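Local coordinates for glucose-binding protein (Thermus thermophilus HB27, PDB 2B3F) that binds glucose and galactose as a periplasmic sugar-binding protein and is probably the recognition component of a binding-protein-dependent sugar transport system, at residues A[176-181]-A[270-275]; A[170-175]-A[209-214]; A[18-23]-A[297-302]; A[85-90]-A[291-296]. All coordinates share one frame; numbering follows the deposited sequence.

Contact 1 of 4, residues A[176-181]-A[270-275]; sequences VALAVL and QGVFMM
Leu178 lays its CD2 methyl against CG1 of Val272 at 3.7 Å, the two side chains reaching out tip to tip between helix 166-190 and the start of strand 272-280. The other leucine methyl, CD1, lies within 4.2 Å of the same Val272 CG1, so the valine branch faces the fork of the leucine. Met274, two residues further along the strand and on the same side, comes in differently: it slides past Leu178 in the opposite direction. Its chain is extended as far as SD and then bends (chi3 -82°), which brings CE to 3.9 Å from Leu178 CB and also close to CD2. Val343 of strand 341-344 touches both Val272 and Met274, whereas Phe273 points away and meets the ring of Trp337. The strand's backbone is held on its other edge by Asn122, whose OD1 takes Met274 N and whose ND2, together with Arg120, reaches Val272 O. This is helix-on-sheet packing in a periplasmic binding protein, on a strand that further along carries the galactose-binding Asp278. All three touching side chains are buried and apolar, so helix and strand are fastened by hydrophobic burial, while the polar bonding stays with the strand's backbone.

Contact 2 of 4, residues A[170-175]-A[209-214]; sequences QHLWES and GRVLDC
Leu172, which meets Val211 and Leu212 across the contact, lies in sequence between two flat groups, His171 and Trp173, that look elsewhere. Glu174 OE2 lies over one face of the His171 ring, 4.3 Å from its plane and displaced from the centre. The ring nitrogens are engaged too, NE2 with Ser121 O and ND1 with His348 of the galactose pocket, and Glu174 OE2 also bonds the hydroxyl of Ser121. The indole of Trp173 meets the rings of Trp205 and Phe360, both at inclined angles. Leu172 CG is turned opposite the backbone N (chi1 174°), and both of its methyls come up to Val211 CG1, CD2 at 4.1 Å and CD1 at 4.2 Å, the two side chains crossing obliquely. CD2 also faces Leu212 CD1 at 4.3 Å, carried by a side chain whose chi1 of -136° is well off a staggered value. Leu161 of strand 161-162 touches both Leu172 and Val211, and Phe367 and Leu368 of helix 354-370 back Leu212. Helices 166-190 and 199-212 thus meet through buried methyl groups at relaxed van der Waals spacing, a hydrophobic join without directional bonds, whereas His171 and Glu174, on the same helix as Leu172, make directional polar bonds, His171 to the pocket residue His348.

Contact 3 of 4, residues A[18-23]-A[297-302]; sequences EALIRL and RLVGSK
The last turn of helix 289-299 packs through Leu298 and Val299 on helix 15-27, just before the chain turns into helix 302-312. Leu298 has the largest share of the contact. With CG opposite the backbone N (chi1 171°), its two methyls divide between two places on one side of helix 15-27: CD1 lies 3.7 Å from Leu23 CD2, and CD2 rests 3.6 Å from the backbone oxygen of Leu20. The Leu20 side chain is looser, its CD1 being 4.4 Å from Val299 CG1. Just beyond, Ser301 closes the end of the helix. Its OG donates to Leu298 O over 2.6 Å, meeting the carbonyl from the side at a C=O...OG angle of 131°. The backbone N of Ser301 gives the same Leu298 O a second bond of 3.1 Å. Ser301 is also the N-cap of helix 302-312, where OG pairs with Gly304 N. One serine hydroxyl therefore ties the C-terminal end of helix 289-299 to the start of helix 302-312. Leu20 and Leu23 also touch Ser308, Glu303 and Thr307 of helix 302-312, while Ile21, pointing away, packs on Val33 and Asn35 of strand 32-37. Helix 15-27 is thus lodged between that strand and the consecutive helices 289-299 and 302-312, with Leu20 about 6 Å, side chain to side chain, from the galactose-binding Trp9.

Contact 4 of 4, residues A[85-90]-A[291-296]; sequences SALFRQ and NAINWL
Leu87 has CG opposite its backbone N (chi1 -177°), which sends its fork from helix 85-91 toward helix 289-299; Leu296 keeps CG beside its own N (chi1 -59°), and the two side chains cross at about a right angle. Leu87 CD2 lies against the side of the partner, 4.0 Å from Leu296 CD1 and 4.1 Å from Leu296 CB. Its other methyl goes to the preceding turn of the same helix, with CD1 4.2 Å from Ile293 CG2. One forked side chain thus bridges residues three apart, and its two branches are divided between them. Arg297, next along the helix, adds its aliphatic CG beside Leu87 CD1. The spacing is easy, the contact is entirely apolar, and it is only partly buried: Leu296 is in the interior, while Leu87 and Ile293 keep some exposure to solvent. On the outer side of helix 85-91 the Arg89 guanidinium folds back over its own first turn, with Ser85 O 3.9 Å above the centre of one face. Inward, Phe88 meets Trp93 edge-to-face and packs on Ile111 and Val114, and Leu296 touches the same Val114. Trp295 packs on Leu3 and Ile5 of strand 2-7 and sits edge-to-face with Phe280. Both helices therefore share strand 110-115 as a floor, an example of helices flanking the central sheet in an alpha/beta lobe of a periplasmic binding protein.

Contacts 1 and 2 share helix 166-190 and touch where Met274 SD meets Glu174; contacts 3 and 4 share helix 289-299 and meet through Trp295 against Leu20. The two pairs lie far apart, with contact centres at least about 31 Å from one another. Contacts 1 and 2 are wholly buried, contact 3 nearly so, and contact 4, furthest from the chain's centre, is partly open to solvent. Apolar side chains dominate all four; in contact 3 a methyl also meets a backbone carbonyl oxygen. Contact 1 sets a helix on a strand, the others helix on helix, and contact 3 adds a serine that N-caps the next helix and bonds back to the previous one. Strand 272-280 and helix 289-299, consecutive in the chain, connect the two pairs.

Contact 1 of 4, residues A[176-181]-A[270-275]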
loop_
_atom_site.group_PDB
_atom_site.type_symbol
_atom_site.label_atom_id
_atom_site.label_comp_id
_atom_site.label_asym_id
_atom_site.label_seq_id
_atom_site.Cartn_x
_atom_site.Cartn_y
_atom_site.Cartn_z
ATOM N N VAL A 176 -9.043 7.080 7.892
ATOM C CA VAL A 176 -10.162 7.815 8.477
ATOM C C VAL A 176 -11.498 7.166 8.112
ATOM O O VAL A 176 -12.336 6.938 8.993
ATOM C CB VAL A 176 -10.138 9.320 8.071
ATOM C CG1 VAL A 176 -11.417 10.033 8.509
ATOM C CG2 VAL A 176 -8.908 10.012 8.637
ATOM N N ALA A 177 -11.705 6.865 6.828
ATOM C CA ALA A 177 -12.929 6.228 6.361
ATOM C C ALA A 177 -13.180 4.871 7.036
ATOM O O ALA A 177 -14.320 4.553 7.431
ATOM C CB ALA A 177 -12.893 6.068 4.846
ATOM N N LEU A 178 -12.126 4.066 7.172
ATOM C CA LEU A 178 -12.277 2.760 7.805
ATOM C C LEU A 178 -12.739 2.936 9.249
ATOM O O LEU A 178 -13.617 2.203 9.720
ATOM C CB LEU A 178 -10.966 1.959 7.755
ATOM C CG LEU A 178 -10.992 0.605 8.497
ATOM C CD1 LEU A 178 -12.043 -0.336 7.898
ATOM C CD2 LEU A 178 -9.603 -0.057 8.497
ATOM N N ALA A 179 -12.136 3.893 9.946
ATOM C CA ALA A 179 -12.491 4.169 11.352
ATOM C C ALA A 179 -13.951 4.607 11.458
ATOM O O ALA A 179 -14.682 4.130 12.335
ATOM C CB ALA A 179 -11.592 5.238 11.937
ATOM N N VAL A 180 -14.370 5.498 10.562
ATOM C CA VAL A 180 -15.712 6.089 10.615
ATOM C C VAL A 180 -16.792 5.079 10.235
ATOM O O VAL A 180 -17.856 5.026 10.852
ATOM C CB VAL A 180 -15.795 7.373 9.727
ATOM C CG1 VAL A 180 -17.210 7.820 9.511
ATOM C CG2 VAL A 180 -14.990 8.499 10.364
ATOM N N LEU A 181 -16.512 4.272 9.222
ATOM C CA LEU A 181 -17.488 3.334 8.687
ATOM C C LEU A 181 -17.481 1.981 9.359
ATOM O O LEU A 181 -18.505 1.300 9.386
ATOM C CB LEU A 181 -17.252 3.133 7.187
ATOM C CG LEU A 181 -17.493 4.357 6.305
ATOM C CD1 LEU A 181 -17.064 4.057 4.881
ATOM C CD2 LEU A 181 -18.975 4.765 6.364
ATOM N N GLN A 270 -8.198 -0.270 15.314
ATOM C CA GLN A 270 -7.585 -1.355 16.062
ATOM C C GLN A 270 -8.386 -2.633 15.812
ATOM O O GLN A 270 -9.627 -2.619 15.837
ATOM C CB GLN A 270 -7.567 -1.030 17.570
ATOM C CG GLN A 270 -6.747 0.209 17.971
ATOM C CD GLN A 270 -7.351 1.555 17.490
ATOM O OE1 GLN A 270 -8.572 1.698 17.317
ATOM N NE2 GLN A 270 -6.474 2.539 17.266
ATOM N N GLY A 271 -7.668 -3.721 15.548
ATOM C CA GLY A 271 -8.275 -5.009 15.268
ATOM C C GLY A 271 -8.607 -5.259 13.808
ATOM O O GLY A 271 -9.093 -6.340 13.452
ATOM N N VAL A 272 -8.347 -4.256 12.961
ATOM C CA VAL A 272 -8.601 -4.363 11.530
ATOM C C VAL A 272 -7.284 -4.086 10.819
ATOM O O VAL A 272 -6.565 -3.141 11.162
ATOM C CB VAL A 272 -9.667 -3.367 11.035
ATOM C CG1 VAL A 272 -9.961 -3.586 9.538
ATOM C CG2 VAL A 272 -10.940 -3.495 11.850
ATOM N N PHE A 273 -6.979 -4.934 9.836
ATOM C CA PHE A 273 -5.723 -4.871 9.088
ATOM C C PHE A 273 -6.155 -4.538 7.674
ATOM O O PHE A 273 -6.791 -5.344 6.996
ATOM C CB PHE A 273 -5.025 -6.234 9.199
ATOM C CG PHE A 273 -3.624 -6.306 8.629
ATOM C CD1 PHE A 273 -2.569 -6.714 9.432
ATOM C CD2 PHE A 273 -3.373 -6.101 7.279
ATOM C CE1 PHE A 273 -1.273 -6.861 8.928
ATOM C CE2 PHE A 273 -2.070 -6.248 6.761
ATOM C CZ PHE A 273 -1.021 -6.629 7.588
ATOM N N MET A 274 -5.859 -3.313 7.237
ATOM C CA MET A 274 -6.165 -2.904 5.870
ATOM C C MET A 274 -4.962 -3.269 5.011
ATOM O O MET A 274 -3.895 -2.655 5.121
ATOM C CB MET A 274 -6.453 -1.392 5.772
ATOM C CG MET A 274 -6.754 -0.983 4.353
ATOM S SD MET A 274 -7.159 0.782 4.187
ATOM C CE MET A 274 -8.848 0.786 4.652
ATOM N N MET A 275 -5.132 -4.297 4.188
ATOM C CA MET A 275 -4.003 -4.884 3.480
ATOM C C MET A 275 -3.886 -4.405 2.048
ATOM O O MET A 275 -4.833 -3.854 1.464
ATOM C CB MET A 275 -4.092 -6.428 3.488
ATOM C CG MET A 275 -5.272 -6.990 2.743
ATOM S SD MET A 275 -5.121 -7.107 0.936
ATOM C CE MET A 275 -3.835 -8.359 0.737
#

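Contact 2 of 4, residues A[170-175]-A[209-214]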
loop_
_atom_site.group_PDB
_atom_site.type_symbol
_atom_site.label_atom_id
_atom_site.label_comp_id
_atom_site.label_asym_id
_atom_site.label_seq_id
_atom_site.Cartn_x
_atom_site.Cartn_y
_atom_site.Cartn_z
ATOM N N GLN A 170 -4.797 10.798 0.247
ATOM C CA GLN A 170 -5.735 9.699 -0.004
ATOM C C GLN A 170 -5.482 8.562 0.983
ATOM O O GLN A 170 -6.421 7.970 1.506
ATOM C CB GLN A 170 -5.578 9.168 -1.410
ATOM C CG GLN A 170 -5.851 10.159 -2.566
ATOM C CD GLN A 170 -5.706 9.463 -3.903
ATOM O OE1 GLN A 170 -6.250 8.376 -4.094
ATOM N NE2 GLN A 170 -4.962 10.062 -4.823
ATOM N N HIS A 171 -4.203 8.271 1.220
ATOM C CA HIS A 171 -3.779 7.238 2.152
ATOM C C HIS A 171 -4.311 7.499 3.550
ATOM O O HIS A 171 -4.865 6.621 4.184
ATOM C CB HIS A 171 -2.258 7.111 2.188
ATOM C CG HIS A 171 -1.802 5.892 2.915
ATOM N ND1 HIS A 171 -1.364 4.757 2.264
ATOM C CD2 HIS A 171 -1.774 5.613 4.241
ATOM C CE1 HIS A 171 -1.070 3.835 3.166
ATOM N NE2 HIS A 171 -1.299 4.332 4.372
ATOM N N LEU A 172 -4.134 8.729 4.021
ATOM C CA LEU A 172 -4.716 9.138 5.290
ATOM C C LEU A 172 -6.243 8.963 5.290
ATOM O O LEU A 172 -6.815 8.432 6.248
ATOM C CB LEU A 172 -4.386 10.597 5.534
ATOM C CG LEU A 172 -5.027 11.241 6.737
ATOM C CD1 LEU A 172 -4.617 10.552 8.041
ATOM C CD2 LEU A 172 -4.593 12.729 6.705
ATOM N N TRP A 173 -6.888 9.384 4.207
ATOM C CA TRP A 173 -8.338 9.296 4.080
ATOM C C TRP A 173 -8.847 7.852 4.252
ATOM O O TRP A 173 -9.828 7.638 4.930
ATOM C CB TRP A 173 -8.826 9.835 2.735
ATOM C CG TRP A 173 -10.328 9.833 2.589
ATOM C CD1 TRP A 173 -11.198 10.838 2.947
ATOM C CD2 TRP A 173 -11.154 8.778 2.051
ATOM N NE1 TRP A 173 -12.491 10.474 2.670
ATOM C CE2 TRP A 173 -12.503 9.222 2.115
ATOM C CE3 TRP A 173 -10.887 7.510 1.524
ATOM C CZ2 TRP A 173 -13.574 8.441 1.661
ATOM C CZ3 TRP A 173 -11.944 6.734 1.078
ATOM C CH2 TRP A 173 -13.280 7.203 1.157
ATOM N N GLU A 174 -8.158 6.862 3.684
ATOM C CA GLU A 174 -8.705 5.484 3.783
ATOM C C GLU A 174 -8.669 4.978 5.226
ATOM O O GLU A 174 -9.547 4.223 5.642
ATOM C CB GLU A 174 -8.100 4.507 2.779
ATOM C CG GLU A 174 -6.644 4.146 2.916
ATOM C CD GLU A 174 -6.192 3.185 1.807
ATOM O OE1 GLU A 174 -6.907 3.072 0.773
ATOM O OE2 GLU A 174 -5.118 2.573 1.965
ATOM N N SER A 175 -7.686 5.413 6.005
ATOM C CA SER A 175 -7.682 5.111 7.455
ATOM C C SER A 175 -8.852 5.793 8.170
ATOM O O SER A 175 -9.563 5.176 8.966
ATOM C CB SER A 175 -6.382 5.508 8.124
ATOM O OG SER A 175 -5.416 4.474 8.056
ATOM N N GLY A 209 -11.372 16.220 7.304
ATOM C CA GLY A 209 -11.058 17.666 7.288
ATOM C C GLY A 209 -10.501 18.199 8.601
ATOM O O GLY A 209 -9.591 19.034 8.617
ATOM N N ARG A 210 -11.038 17.717 9.713
ATOM C CA ARG A 210 -10.521 18.113 11.015
ATOM C C ARG A 210 -9.094 17.621 11.180
ATOM O O ARG A 210 -8.220 18.341 11.660
ATOM C CB ARG A 210 -11.387 17.567 12.136
ATOM C CG ARG A 210 -12.791 18.120 12.157
ATOM C CD ARG A 210 -13.503 17.539 13.359
ATOM N NE ARG A 210 -14.817 18.116 13.614
ATOM C CZ ARG A 210 -15.026 19.220 14.333
ATOM N NH1 ARG A 210 -14.020 19.898 14.891
ATOM N NH2 ARG A 210 -16.264 19.643 14.507
ATOM N N VAL A 211 -8.854 16.369 10.772
ATOM C CA VAL A 211 -7.536 15.775 10.875
ATOM C C VAL A 211 -6.541 16.555 9.991
ATOM O O VAL A 211 -5.405 16.815 10.380
ATOM C CB VAL A 211 -7.601 14.272 10.490
ATOM C CG1 VAL A 211 -6.209 13.667 10.388
ATOM C CG2 VAL A 211 -8.473 13.512 11.495
ATOM N N LEU A 212 -6.991 16.946 8.810
ATOM C CA LEU A 212 -6.163 17.706 7.863
ATOM C C LEU A 212 -5.675 19.030 8.486
ATOM O O LEU A 212 -4.570 19.504 8.197
ATOM C CB LEU A 212 -6.994 18.008 6.608
ATOM C CG LEU A 212 -6.439 17.855 5.208
ATOM C CD1 LEU A 212 -5.637 16.562 5.025
ATOM C CD2 LEU A 212 -7.592 17.965 4.211
ATOM N N ASP A 213 -6.516 19.619 9.339
ATOM C CA ASP A 213 -6.138 20.872 10.018
ATOM C C ASP A 213 -5.012 20.694 11.039
ATOM O O ASP A 213 -4.530 21.692 11.575
ATOM C CB ASP A 213 -7.354 21.547 10.685
ATOM C CG ASP A 213 -8.233 22.295 9.701
ATOM O OD1 ASP A 213 -7.817 22.503 8.535
ATOM O OD2 ASP A 213 -9.366 22.692 10.098
ATOM N N CYS A 214 -4.574 19.455 11.295
ATOM C CA CYS A 214 -3.405 19.183 12.146
ATOM C C CYS A 214 -2.095 18.989 11.380
ATOM O O CYS A 214 -1.036 18.771 11.993
ATOM C CB CYS A 214 -3.663 17.938 12.984
ATOM S SG CYS A 214 -5.189 18.015 13.955
#

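Contact 3 of 4, residues A[18-23]-A[297-302]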
loop_
_atom_site.group_PDB
_atom_site.type_symbol
_atom_site.label_atom_id
_atom_site.label_comp_id
_atom_site.label_asym_id
_atom_site.label_seq_id
_atom_site.Cartn_x
_atom_site.Cartn_y
_atom_site.Cartn_z
ATOM N N GLU A 18 16.536 -5.154 -4.633
ATOM C CA GLU A 18 17.922 -5.355 -5.022
ATOM C C GLU A 18 18.448 -6.673 -4.446
ATOM O O GLU A 18 19.183 -7.399 -5.130
ATOM C CB GLU A 18 18.759 -4.142 -4.602
ATOM C CG GLU A 18 18.484 -2.955 -5.516
ATOM C CD GLU A 18 18.651 -1.595 -4.858
ATOM O OE1 GLU A 18 19.350 -1.509 -3.814
ATOM O OE2 GLU A 18 18.055 -0.601 -5.398
ATOM N N ALA A 19 18.006 -6.994 -3.230
ATOM C CA ALA A 19 18.338 -8.267 -2.577
ATOM C C ALA A 19 17.750 -9.441 -3.367
ATOM O O ALA A 19 18.423 -10.462 -3.567
ATOM C CB ALA A 19 17.836 -8.276 -1.156
ATOM N N LEU A 20 16.503 -9.310 -3.826
ATOM C CA LEU A 20 15.913 -10.347 -4.687
ATOM C C LEU A 20 16.664 -10.517 -5.992
ATOM O O LEU A 20 16.840 -11.640 -6.471
ATOM C CB LEU A 20 14.454 -10.037 -5.014
ATOM C CG LEU A 20 13.501 -10.303 -3.878
ATOM C CD1 LEU A 20 12.127 -9.733 -4.226
ATOM C CD2 LEU A 20 13.391 -11.817 -3.566
ATOM N N ILE A 21 17.070 -9.406 -6.594
ATOM C CA ILE A 21 17.782 -9.457 -7.853
ATOM C C ILE A 21 19.136 -10.164 -7.672
ATOM O O ILE A 21 19.533 -10.947 -8.525
ATOM C CB ILE A 21 17.953 -8.046 -8.461
ATOM C CG1 ILE A 21 16.582 -7.555 -8.945
ATOM C CG2 ILE A 21 18.959 -8.063 -9.631
ATOM C CD1 ILE A 21 16.539 -6.139 -9.449
ATOM N N ARG A 22 19.811 -9.901 -6.562
ATOM C CA ARG A 22 21.093 -10.558 -6.268
ATOM C C ARG A 22 20.900 -12.066 -6.130
ATOM O O ARG A 22 21.686 -12.839 -6.673
ATOM C CB ARG A 22 21.741 -9.991 -5.007
ATOM C CG ARG A 22 22.396 -8.637 -5.249
ATOM C CD ARG A 22 23.352 -8.248 -4.131
ATOM N NE ARG A 22 22.655 -8.022 -2.871
ATOM C CZ ARG A 22 21.970 -6.913 -2.573
ATOM N NH1 ARG A 22 21.866 -5.908 -3.439
ATOM N NH2 ARG A 22 21.381 -6.821 -1.401
ATOM N N LEU A 23 19.850 -12.462 -5.412
ATOM C CA LEU A 23 19.457 -13.866 -5.313
ATOM C C LEU A 23 19.188 -14.482 -6.686
ATOM O O LEU A 23 19.628 -15.595 -6.990
ATOM C CB LEU A 23 18.207 -13.989 -4.462
ATOM C CG LEU A 23 18.142 -15.146 -3.493
ATOM C CD1 LEU A 23 19.177 -14.958 -2.381
ATOM C CD2 LEU A 23 16.767 -15.213 -2.899
ATOM N N ARG A 297 8.869 -17.733 -9.897
ATOM C CA ARG A 297 9.129 -18.848 -8.992
ATOM C C ARG A 297 9.934 -18.399 -7.786
ATOM O O ARG A 297 9.698 -18.852 -6.665
ATOM C CB ARG A 297 9.840 -19.988 -9.735
ATOM C CG ARG A 297 8.980 -20.613 -10.834
ATOM C CD ARG A 297 9.736 -21.673 -11.626
ATOM N NE ARG A 297 10.306 -22.644 -10.691
ATOM C CZ ARG A 297 11.579 -23.034 -10.656
ATOM N NH1 ARG A 297 12.466 -22.589 -11.545
ATOM N NH2 ARG A 297 11.960 -23.919 -9.733
ATOM N N LEU A 298 10.867 -17.472 -8.008
ATOM C CA LEU A 298 11.639 -16.903 -6.917
ATOM C C LEU A 298 10.803 -16.022 -5.984
ATOM O O LEU A 298 10.837 -16.168 -4.769
ATOM C CB LEU A 298 12.834 -16.104 -7.460
ATOM C CG LEU A 298 13.604 -15.286 -6.420
ATOM C CD1 LEU A 298 14.203 -16.157 -5.364
ATOM C CD2 LEU A 298 14.686 -14.444 -7.094
ATOM N N VAL A 299 10.060 -15.080 -6.556
ATOM C CA VAL A 299 9.293 -14.155 -5.699
ATOM C C VAL A 299 8.161 -14.874 -4.960
ATOM O O VAL A 299 7.737 -14.423 -3.912
ATOM C CB VAL A 299 8.769 -12.886 -6.462
ATOM C CG1 VAL A 299 9.921 -12.168 -7.183
ATOM C CG2 VAL A 299 7.698 -13.221 -7.395
ATOM N N GLY A 300 7.706 -16.006 -5.492
ATOM C CA GLY A 300 6.721 -16.853 -4.807
ATOM C C GLY A 300 7.268 -17.830 -3.761
ATOM O O GLY A 300 6.490 -18.521 -3.091
ATOM N N SER A 301 8.583 -17.868 -3.597
ATOM C CA SER A 301 9.253 -18.830 -2.705
ATOM C C SER A 301 9.532 -18.276 -1.321
ATOM O O SER A 301 9.663 -17.057 -1.122
ATOM C CB SER A 301 10.580 -19.265 -3.349
ATOM O OG SER A 301 11.562 -18.235 -3.316
ATOM N N LYS A 302 9.700 -19.170 -0.346
ATOM C CA LYS A 302 10.056 -18.768 1.009
ATOM C C LYS A 302 11.434 -18.095 1.056
ATOM O O LYS A 302 11.606 -17.074 1.726
ATOM C CB LYS A 302 10.008 -19.980 1.940
ATOM C CG LYS A 302 10.206 -19.638 3.397
ATOM C CD LYS A 302 10.112 -20.872 4.271
ATOM C CE LYS A 302 10.592 -20.593 5.674
ATOM N NZ LYS A 302 10.314 -21.759 6.596
#

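Contact 4 of 4, residues A[85-90]-A[291-296]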
loop_
_atom_site.group_PDB
_atom_site.type_symbol
_atom_site.label_atom_id
_atom_site.label_comp_id
_atom_site.label_asym_id
_atom_site.label_seq_id
_atom_site.Cartn_x
_atom_site.Cartn_y
_atom_site.Cartn_z
ATOM N N SER A 85 -2.218 -20.385 -13.660
ATOM C CA SER A 85 -2.775 -21.546 -12.947
ATOM C C SER A 85 -1.826 -22.758 -12.930
ATOM O O SER A 85 -1.603 -23.361 -11.874
ATOM C CB SER A 85 -4.135 -21.929 -13.546
ATOM O OG SER A 85 -5.075 -20.859 -13.406
ATOM N N ALA A 86 -1.234 -23.079 -14.082
ATOM C CA ALA A 86 -0.337 -24.260 -14.182
ATOM C C ALA A 86 0.907 -24.080 -13.335
ATOM O O ALA A 86 1.373 -25.008 -12.674
ATOM C CB ALA A 86 0.046 -24.498 -15.632
ATOM N N LEU A 87 1.453 -22.858 -13.345
ATOM C CA LEU A 87 2.595 -22.532 -12.508
ATOM C C LEU A 87 2.232 -22.651 -11.033
ATOM O O LEU A 87 3.020 -23.158 -10.241
ATOM C CB LEU A 87 3.111 -21.117 -12.831
ATOM C CG LEU A 87 4.341 -20.660 -12.074
ATOM C CD1 LEU A 87 5.524 -21.542 -12.407
ATOM C CD2 LEU A 87 4.623 -19.198 -12.449
ATOM N N PHE A 88 1.047 -22.182 -10.661
ATOM C CA PHE A 88 0.574 -22.304 -9.285
ATOM C C PHE A 88 0.509 -23.775 -8.873
ATOM O O PHE A 88 0.920 -24.135 -7.774
ATOM C CB PHE A 88 -0.783 -21.612 -9.088
ATOM C CG PHE A 88 -0.653 -20.162 -8.668
ATOM C CD1 PHE A 88 -0.240 -19.196 -9.585
ATOM C CD2 PHE A 88 -0.906 -19.781 -7.365
ATOM C CE1 PHE A 88 -0.093 -17.859 -9.188
ATOM C CE2 PHE A 88 -0.754 -18.439 -6.958
ATOM C CZ PHE A 88 -0.343 -17.497 -7.884
ATOM N N ARG A 89 0.005 -24.618 -9.768
ATOM C CA ARG A 89 -0.029 -26.053 -9.475
ATOM C C ARG A 89 1.384 -26.606 -9.330
ATOM O O ARG A 89 1.705 -27.274 -8.341
ATOM C CB ARG A 89 -0.778 -26.797 -10.565
ATOM C CG ARG A 89 -2.276 -26.557 -10.525
ATOM C CD ARG A 89 -3.036 -27.545 -11.406
ATOM N NE ARG A 89 -2.982 -27.166 -12.818
ATOM C CZ ARG A 89 -3.774 -26.257 -13.400
ATOM N NH1 ARG A 89 -4.722 -25.615 -12.705
ATOM N NH2 ARG A 89 -3.628 -25.988 -14.699
ATOM N N GLN A 90 2.233 -26.309 -10.304
ATOM C CA GLN A 90 3.617 -26.766 -10.281
ATOM C C GLN A 90 4.331 -26.439 -8.972
ATOM O O GLN A 90 5.065 -27.261 -8.439
ATOM C CB GLN A 90 4.385 -26.178 -11.469
ATOM C CG GLN A 90 5.890 -26.327 -11.370
ATOM C CD GLN A 90 6.610 -25.772 -12.574
ATOM O OE1 GLN A 90 6.400 -26.231 -13.696
ATOM N NE2 GLN A 90 7.474 -24.772 -12.352
ATOM N N ASN A 291 12.790 -16.471 -18.458
ATOM C CA ASN A 291 13.506 -15.777 -17.391
ATOM C C ASN A 291 12.496 -15.118 -16.444
ATOM O O ASN A 291 12.695 -15.095 -15.230
ATOM C CB ASN A 291 14.476 -14.748 -17.961
ATOM C CG ASN A 291 15.676 -15.388 -18.670
ATOM O OD1 ASN A 291 16.329 -14.767 -19.520
ATOM N ND2 ASN A 291 15.975 -16.619 -18.302
ATOM N N ALA A 292 11.394 -14.628 -17.014
ATOM C CA ALA A 292 10.304 -14.022 -16.206
ATOM C C ALA A 292 9.626 -15.065 -15.329
ATOM O O ALA A 292 9.380 -14.852 -14.142
ATOM C CB ALA A 292 9.286 -13.346 -17.118
ATOM N N ILE A 293 9.354 -16.233 -15.907
ATOM C CA ILE A 293 8.766 -17.346 -15.146
ATOM C C ILE A 293 9.664 -17.734 -13.974
ATOM O O ILE A 293 9.201 -17.963 -12.864
ATOM C CB ILE A 293 8.481 -18.572 -16.064
ATOM C CG1 ILE A 293 7.319 -18.255 -17.013
ATOM C CG2 ILE A 293 8.178 -19.803 -15.221
ATOM C CD1 ILE A 293 7.141 -19.225 -18.157
ATOM N N ASN A 294 10.974 -17.794 -14.203
ATOM C CA ASN A 294 11.888 -18.097 -13.115
ATOM C C ASN A 294 11.923 -17.001 -12.036
ATOM O O ASN A 294 12.114 -17.263 -10.850
ATOM C CB ASN A 294 13.274 -18.403 -13.679
ATOM C CG ASN A 294 13.303 -19.747 -14.429
ATOM O OD1 ASN A 294 12.469 -20.614 -14.163
ATOM N ND2 ASN A 294 14.256 -19.913 -15.358
ATOM N N TRP A 295 11.697 -15.756 -12.449
ATOM C CA TRP A 295 11.547 -14.682 -11.473
ATOM C C TRP A 295 10.294 -14.920 -10.620
ATOM O O TRP A 295 10.338 -14.799 -9.403
ATOM C CB TRP A 295 11.507 -13.319 -12.193
ATOM C CG TRP A 295 11.149 -12.146 -11.324
ATOM C CD1 TRP A 295 9.951 -11.518 -11.278
ATOM C CD2 TRP A 295 11.993 -11.470 -10.379
ATOM N NE1 TRP A 295 9.986 -10.487 -10.379
ATOM C CE2 TRP A 295 11.221 -10.436 -9.802
ATOM C CE3 TRP A 295 13.320 -11.625 -9.974
ATOM C CZ2 TRP A 295 11.738 -9.557 -8.851
ATOM C CZ3 TRP A 295 13.825 -10.778 -9.011
ATOM C CH2 TRP A 295 13.036 -9.735 -8.469
ATOM N N LEU A 296 9.179 -15.263 -11.257
ATOM C CA LEU A 296 7.939 -15.565 -10.514
ATOM C C LEU A 296 8.139 -16.689 -9.493
ATOM O O LEU A 296 7.656 -16.622 -8.352
ATOM C CB LEU A 296 6.797 -15.917 -11.478
ATOM C CG LEU A 296 6.409 -14.856 -12.507
ATOM C CD1 LEU A 296 5.220 -15.314 -13.321
ATOM C CD2 LEU A 296 6.129 -13.501 -11.818
#